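Local atomic coordinates of peptidyl-prolyl cis-trans isomerase ([Pseudomonas syringae] pv. tomato str. DC3000, PDB entry 5XB0), a protein that probably catalyses the cis-trans isomerisation of peptide bonds preceding proline in proteins, as a member of the FKBP family. Residues 53-58 with 70-75; 31-36 with 100-105. One frame throughout, in Å; residues are numbered along the deposited sequence.

Interaction 1: 53-58 with 70-75; sequences EVRYVG and TQPQWF
Val-54 and Gln-73 form the hydrogen-bonded antiparallel pair that joins strand 51-59 to strand 73-76. Val-54 N donates to Gln-73 O over 2.9 Å, and Gln-73 N returns the bond to Val-54 O. Next to it, Glu-53 and Trp-74 make a non-hydrogen-bonded pair, their CA atoms 4.2 Å apart. The two short strand segments diverge, 117° between their directions, and only two bridges form across them; Glu-53 CA and Pro-72 CA add CA-H...O contacts to Gln-73 O and Val-54 O.

On the face bearing Glu-53 and Trp-74, the glutamate lies across the indole. Its CB stands 3.5 Å from the centroid of the six-membered ring, almost on the ring normal, a clear CH-pi contact. CG is anti to the backbone N (chi1 -171°) and the chain then runs extended, carrying the carboxylate toward the NE1 side of the indole, its plane only 15° from the ring plane. One water, in the indole plane, accepts from Trp-74 NE1 and donates to Glu-53 OE2; another donates to the same OE2 and, over 2.8 Å, to Pro-72 O. Beside them, Pro-72 CG lies 3.6 Å from Arg-55 NH2, over one guanidinium face.

On the face of Val-54 and Gln-73, Val-54 CG2 meets the edge of Phe-75 at CD2, while Tyr-56 CE1 approaches Phe-75 CE2 at 3.7 Å, the two rings oblique. Gln-73 OE1 lies at the Tyr-56 ring edge. Trp-84 meets that ring edge-to-face, a grouping consistent with the substrate pocket of FKBP domains; a tartrate, probably from the crystallisation liquor, lies near Tyr-56.

The chemistry is thus divided: a carboxylate stacked near the NE1 side of an indole and linked to it by water, and a tyrosine packed through carbon on Phe-75 while Asp-67 satisfies its hydroxyl.

Interaction 2: 31-36 with 100-105; sequences DGILMT and VIPSDQ
Leu-34 and Val-100 exchange two backbone hydrogen bonds as the hydrogen-bonded antiparallel pair between strands 34-37 and 96-101. Leu-34 N donates to Val-100 O at 2.9 Å in a nearly straight line (174°), and Val-100 N donates to Leu-34 O at 2.8 Å. The same Val-100 O also receives a CA-H...O contact from Ile-33, so the carbonyl is approached by two consecutive residues. Further along, a water bridges the segments, donating to Asp-31 O and, over 2.6 Å, to Asp-104 OD1; it ties the residues before one strand to the 3-10 segment after the other.

Around this polar frame the packing is largely aliphatic near the strands and mixed toward Asp-31 and Gln-105. Leu-34 CB and Val-100 CB face each other at 4.1 Å on one side of the sheet. Ile-33 lies side by side with Ile-101, CG1 against CG1, and its CD1, swung round by chi2 of 74°, reaches Gln-105 CG at 3.7 Å. Pro-102 CG and CD rest against the carbonyl oxygens of Asp-31 and Gly-32, with CD 3.6 Å from Gly-32 O. Gln-105 bends at chi2 (-73°), which brings CD beside Asp-31 CB; its amide NE2 rests 3.7 Å from that same CB, the amide and carboxylate planes being nearly parallel. OE1 of Gln-105 is hydrogen-bonded elsewhere, to Ser-82 OG.

The sheet continues beyond both segments: Ile-101 bonds through its backbone to Leu-122 of strand 122-132, and Met-35 to Lys-27 of strand 27-28. Ile-33 meets Ala-87 and Ile-101 meets Trp-84 of helix 82-87, the antiparallel sheet packed against a short helix that marks the FKBP fold, here in the C-terminal piece of a longer protein. On the Leu-34 and Val-100 side, both residues pack on Met-17 of helix 6-21.

Both contacts belong to the same antiparallel sheet, yet they sit about 19 Å apart between centres and do not touch. Strands 51-59 and 96-101 each pair with strand 122-132, which thereby joins them, and along the chain interaction 1 is nested inside the loop closed by interaction 2. Interaction 2 lies nearer the middle of the protein, with buried aliphatic chains between two helices and a bridging water at its Asp-31 end. Interaction 1 is more peripheral: aromatic rings, a carboxylate and two waters dominate. Trp-84 belongs to both surroundings, meeting Tyr-56 near one contact and Ile-101 at the other, consistent with one sheet serving both the core and, probably, the substrate pocket.

Interaction 1: 53-58 with 70-75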
# COMPACT_ATOMS: atom_id res chain seq x y z
N GLU A 53 7.37 -5.71 11.23
CA GLU A 53 7.17 -4.67 12.23
C GLU A 53 7.37 -3.36 11.51
O GLU A 53 8.45 -3.11 10.96
CB GLU A 53 8.14 -4.81 13.41
CG GLU A 53 7.80 -3.88 14.57
CD GLU A 53 8.86 -3.87 15.67
OE1 GLU A 53 10.04 -4.13 15.37
OE2 GLU A 53 8.51 -3.60 16.84
N VAL A 54 6.34 -2.52 11.48
CA VAL A 54 6.36 -1.33 10.65
C VAL A 54 5.90 -0.07 11.36
O VAL A 54 5.18 -0.13 12.35
CB VAL A 54 5.47 -1.51 9.39
CG1 VAL A 54 6.05 -2.59 8.47
CG2 VAL A 54 4.02 -1.84 9.81
N ARG A 55 6.37 1.07 10.86
CA ARG A 55 5.65 2.33 11.03
C ARG A 55 5.01 2.62 9.69
O ARG A 55 5.58 2.31 8.65
CB ARG A 55 6.59 3.47 11.41
CG ARG A 55 7.28 3.34 12.72
CD ARG A 55 8.02 4.62 13.04
NE ARG A 55 8.51 4.60 14.41
CZ ARG A 55 9.70 4.13 14.74
NH1 ARG A 55 10.52 3.66 13.81
NH2 ARG A 55 10.08 4.14 16.01
N TYR A 56 3.82 3.22 9.70
CA TYR A 56 3.16 3.50 8.44
C TYR A 56 2.20 4.67 8.53
O TYR A 56 1.68 5.00 9.59
CB TYR A 56 2.41 2.26 7.93
CG TYR A 56 1.20 1.88 8.76
CD1 TYR A 56 1.34 1.11 9.91
CD2 TYR A 56 -0.08 2.30 8.40
CE1 TYR A 56 0.23 0.77 10.69
CE2 TYR A 56 -1.19 1.97 9.18
CZ TYR A 56 -1.03 1.19 10.31
OH TYR A 56 -2.12 0.85 11.09
N VAL A 57 1.97 5.28 7.38
CA VAL A 57 0.89 6.24 7.21
C VAL A 57 0.14 5.83 5.96
O VAL A 57 0.74 5.66 4.91
CB VAL A 57 1.40 7.68 7.08
CG1 VAL A 57 0.21 8.63 6.91
CG2 VAL A 57 2.19 8.08 8.32
N GLY A 58 -1.18 5.66 6.09
CA GLY A 58 -2.00 5.30 4.95
C GLY A 58 -2.91 6.45 4.57
O GLY A 58 -3.62 7.00 5.42
N THR A 70 1.07 4.32 15.67
CA THR A 70 1.39 5.19 16.80
C THR A 70 2.68 4.78 17.49
O THR A 70 3.18 5.46 18.40
CB THR A 70 0.27 5.17 17.84
OG1 THR A 70 -0.06 3.81 18.16
CG2 THR A 70 -0.96 5.88 17.30
N GLN A 71 3.19 3.63 17.06
CA GLN A 71 4.42 3.01 17.53
C GLN A 71 4.72 1.94 16.50
O GLN A 71 3.84 1.60 15.72
CB GLN A 71 4.24 2.41 18.92
CG GLN A 71 3.19 1.30 18.94
CD GLN A 71 3.20 0.49 20.21
OE1 GLN A 71 4.14 0.55 21.00
NE2 GLN A 71 2.14 -0.30 20.42
N PRO A 72 5.95 1.40 16.48
CA PRO A 72 6.18 0.27 15.56
C PRO A 72 5.22 -0.87 15.87
O PRO A 72 4.99 -1.17 17.05
CB PRO A 72 7.63 -0.13 15.84
CG PRO A 72 8.26 1.10 16.36
CD PRO A 72 7.19 1.80 17.17
N GLN A 73 4.65 -1.45 14.83
CA GLN A 73 3.54 -2.38 14.99
C GLN A 73 3.77 -3.65 14.17
O GLN A 73 4.14 -3.56 13.01
CB GLN A 73 2.24 -1.70 14.54
CG GLN A 73 1.00 -2.49 14.78
CD GLN A 73 -0.25 -1.64 14.67
OE1 GLN A 73 -0.19 -0.45 14.33
NE2 GLN A 73 -1.40 -2.26 14.95
N TRP A 74 3.54 -4.81 14.79
CA TRP A 74 3.65 -6.11 14.11
C TRP A 74 2.38 -6.51 13.36
O TRP A 74 1.27 -6.39 13.90
CB TRP A 74 3.99 -7.22 15.12
CG TRP A 74 5.40 -7.19 15.62
CD1 TRP A 74 5.83 -6.69 16.82
CD2 TRP A 74 6.56 -7.69 14.95
NE1 TRP A 74 7.19 -6.85 16.93
CE2 TRP A 74 7.66 -7.47 15.80
CE3 TRP A 74 6.78 -8.30 13.71
CZ2 TRP A 74 8.96 -7.82 15.44
CZ3 TRP A 74 8.07 -8.67 13.37
CH2 TRP A 74 9.15 -8.42 14.23
N PHE A 75 2.57 -7.00 12.14
CA PHE A 75 1.47 -7.55 11.32
C PHE A 75 1.90 -8.87 10.68
O PHE A 75 3.05 -9.01 10.27
CB PHE A 75 1.07 -6.58 10.21
CG PHE A 75 0.50 -5.30 10.69
CD1 PHE A 75 -0.79 -5.24 11.19
CD2 PHE A 75 1.24 -4.13 10.62
CE1 PHE A 75 -1.33 -4.04 11.63
CE2 PHE A 75 0.71 -2.93 11.06
CZ PHE A 75 -0.58 -2.89 11.56
O HOH W 1 6.24 -3.30 18.31
O HOH W 2 9.26 -5.91 18.90

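Interaction 2: 31-36 with 100-105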
# COMPACT_ATOMS: atom_id res chain seq x y z
N ASP A 31 1.33 -7.38 -9.30
CA ASP A 31 -0.08 -7.04 -9.13
C ASP A 31 -0.35 -5.53 -9.13
O ASP A 31 -1.31 -5.07 -8.50
CB ASP A 31 -0.61 -7.67 -7.84
CG ASP A 31 -0.56 -9.19 -7.88
OD1 ASP A 31 -0.79 -9.77 -8.97
OD2 ASP A 31 -0.28 -9.81 -6.83
N GLY A 32 0.48 -4.78 -9.83
CA GLY A 32 0.22 -3.37 -10.05
C GLY A 32 0.59 -2.42 -8.92
O GLY A 32 0.33 -1.22 -9.02
N ILE A 33 1.19 -2.93 -7.85
CA ILE A 33 1.65 -2.06 -6.76
C ILE A 33 2.84 -1.24 -7.24
O ILE A 33 3.76 -1.78 -7.88
CB ILE A 33 2.03 -2.86 -5.49
CG1 ILE A 33 0.78 -3.35 -4.76
CG2 ILE A 33 2.81 -1.98 -4.50
CD1 ILE A 33 0.05 -4.49 -5.41
N LEU A 34 2.83 0.06 -6.94
CA LEU A 34 3.88 0.97 -7.37
C LEU A 34 4.72 1.43 -6.19
O LEU A 34 4.18 1.95 -5.22
CB LEU A 34 3.29 2.18 -8.08
CG LEU A 34 2.28 1.88 -9.19
CD1 LEU A 34 1.56 3.15 -9.64
CD2 LEU A 34 2.98 1.22 -10.37
N MET A 35 6.03 1.26 -6.30
CA MET A 35 6.92 1.56 -5.20
C MET A 35 7.89 2.67 -5.55
O MET A 35 8.47 2.69 -6.65
CB MET A 35 7.70 0.29 -4.79
CG MET A 35 8.62 0.47 -3.59
SD MET A 35 10.27 1.08 -3.99
CE MET A 35 11.02 -0.41 -4.65
N THR A 36 8.07 3.58 -4.61
CA THR A 36 9.14 4.56 -4.68
C THR A 36 10.00 4.43 -3.43
O THR A 36 9.46 4.39 -2.33
CB THR A 36 8.59 5.99 -4.77
OG1 THR A 36 7.61 6.07 -5.81
CG2 THR A 36 9.72 6.98 -5.06
N VAL A 100 1.95 2.71 -3.75
CA VAL A 100 0.62 3.03 -4.25
C VAL A 100 -0.03 1.72 -4.65
O VAL A 100 0.49 1.00 -5.48
CB VAL A 100 0.66 3.99 -5.46
CG1 VAL A 100 -0.76 4.39 -5.86
CG2 VAL A 100 1.46 5.24 -5.12
N ILE A 101 -1.17 1.43 -4.03
CA ILE A 101 -1.78 0.11 -4.15
C ILE A 101 -3.14 0.25 -4.83
O ILE A 101 -4.01 0.98 -4.33
CB ILE A 101 -1.93 -0.54 -2.74
CG1 ILE A 101 -0.54 -0.62 -2.08
CG2 ILE A 101 -2.58 -1.91 -2.83
CD1 ILE A 101 -0.54 -1.17 -0.68
N PRO A 102 -3.33 -0.45 -5.97
CA PRO A 102 -4.63 -0.39 -6.64
C PRO A 102 -5.72 -0.97 -5.77
O PRO A 102 -5.44 -1.81 -4.91
CB PRO A 102 -4.43 -1.23 -7.91
CG PRO A 102 -3.29 -2.13 -7.59
CD PRO A 102 -2.39 -1.37 -6.63
N SER A 103 -6.95 -0.52 -5.97
CA SER A 103 -8.01 -0.92 -5.06
C SER A 103 -8.21 -2.42 -5.09
O SER A 103 -8.60 -2.99 -4.06
CB SER A 103 -9.33 -0.19 -5.37
OG SER A 103 -9.95 -0.68 -6.54
N ASP A 104 -7.92 -3.10 -6.20
CA ASP A 104 -8.15 -4.54 -6.21
C ASP A 104 -7.09 -5.30 -5.38
O ASP A 104 -7.20 -6.51 -5.19
CB ASP A 104 -8.27 -5.12 -7.64
CG ASP A 104 -7.02 -4.93 -8.51
OD1 ASP A 104 -5.92 -4.72 -7.98
OD2 ASP A 104 -7.17 -5.05 -9.75
N GLN A 105 -6.11 -4.57 -4.86
CA GLN A 105 -5.14 -5.15 -3.93
C GLN A 105 -5.28 -4.53 -2.55
O GLN A 105 -4.42 -4.70 -1.68
CB GLN A 105 -3.72 -4.96 -4.47
CG GLN A 105 -3.42 -5.83 -5.67
CD GLN A 105 -3.24 -7.28 -5.26
OE1 GLN A 105 -2.64 -7.56 -4.22
NE2 GLN A 105 -3.78 -8.19 -6.04
O HOH W 3 -3.78 -5.09 -9.49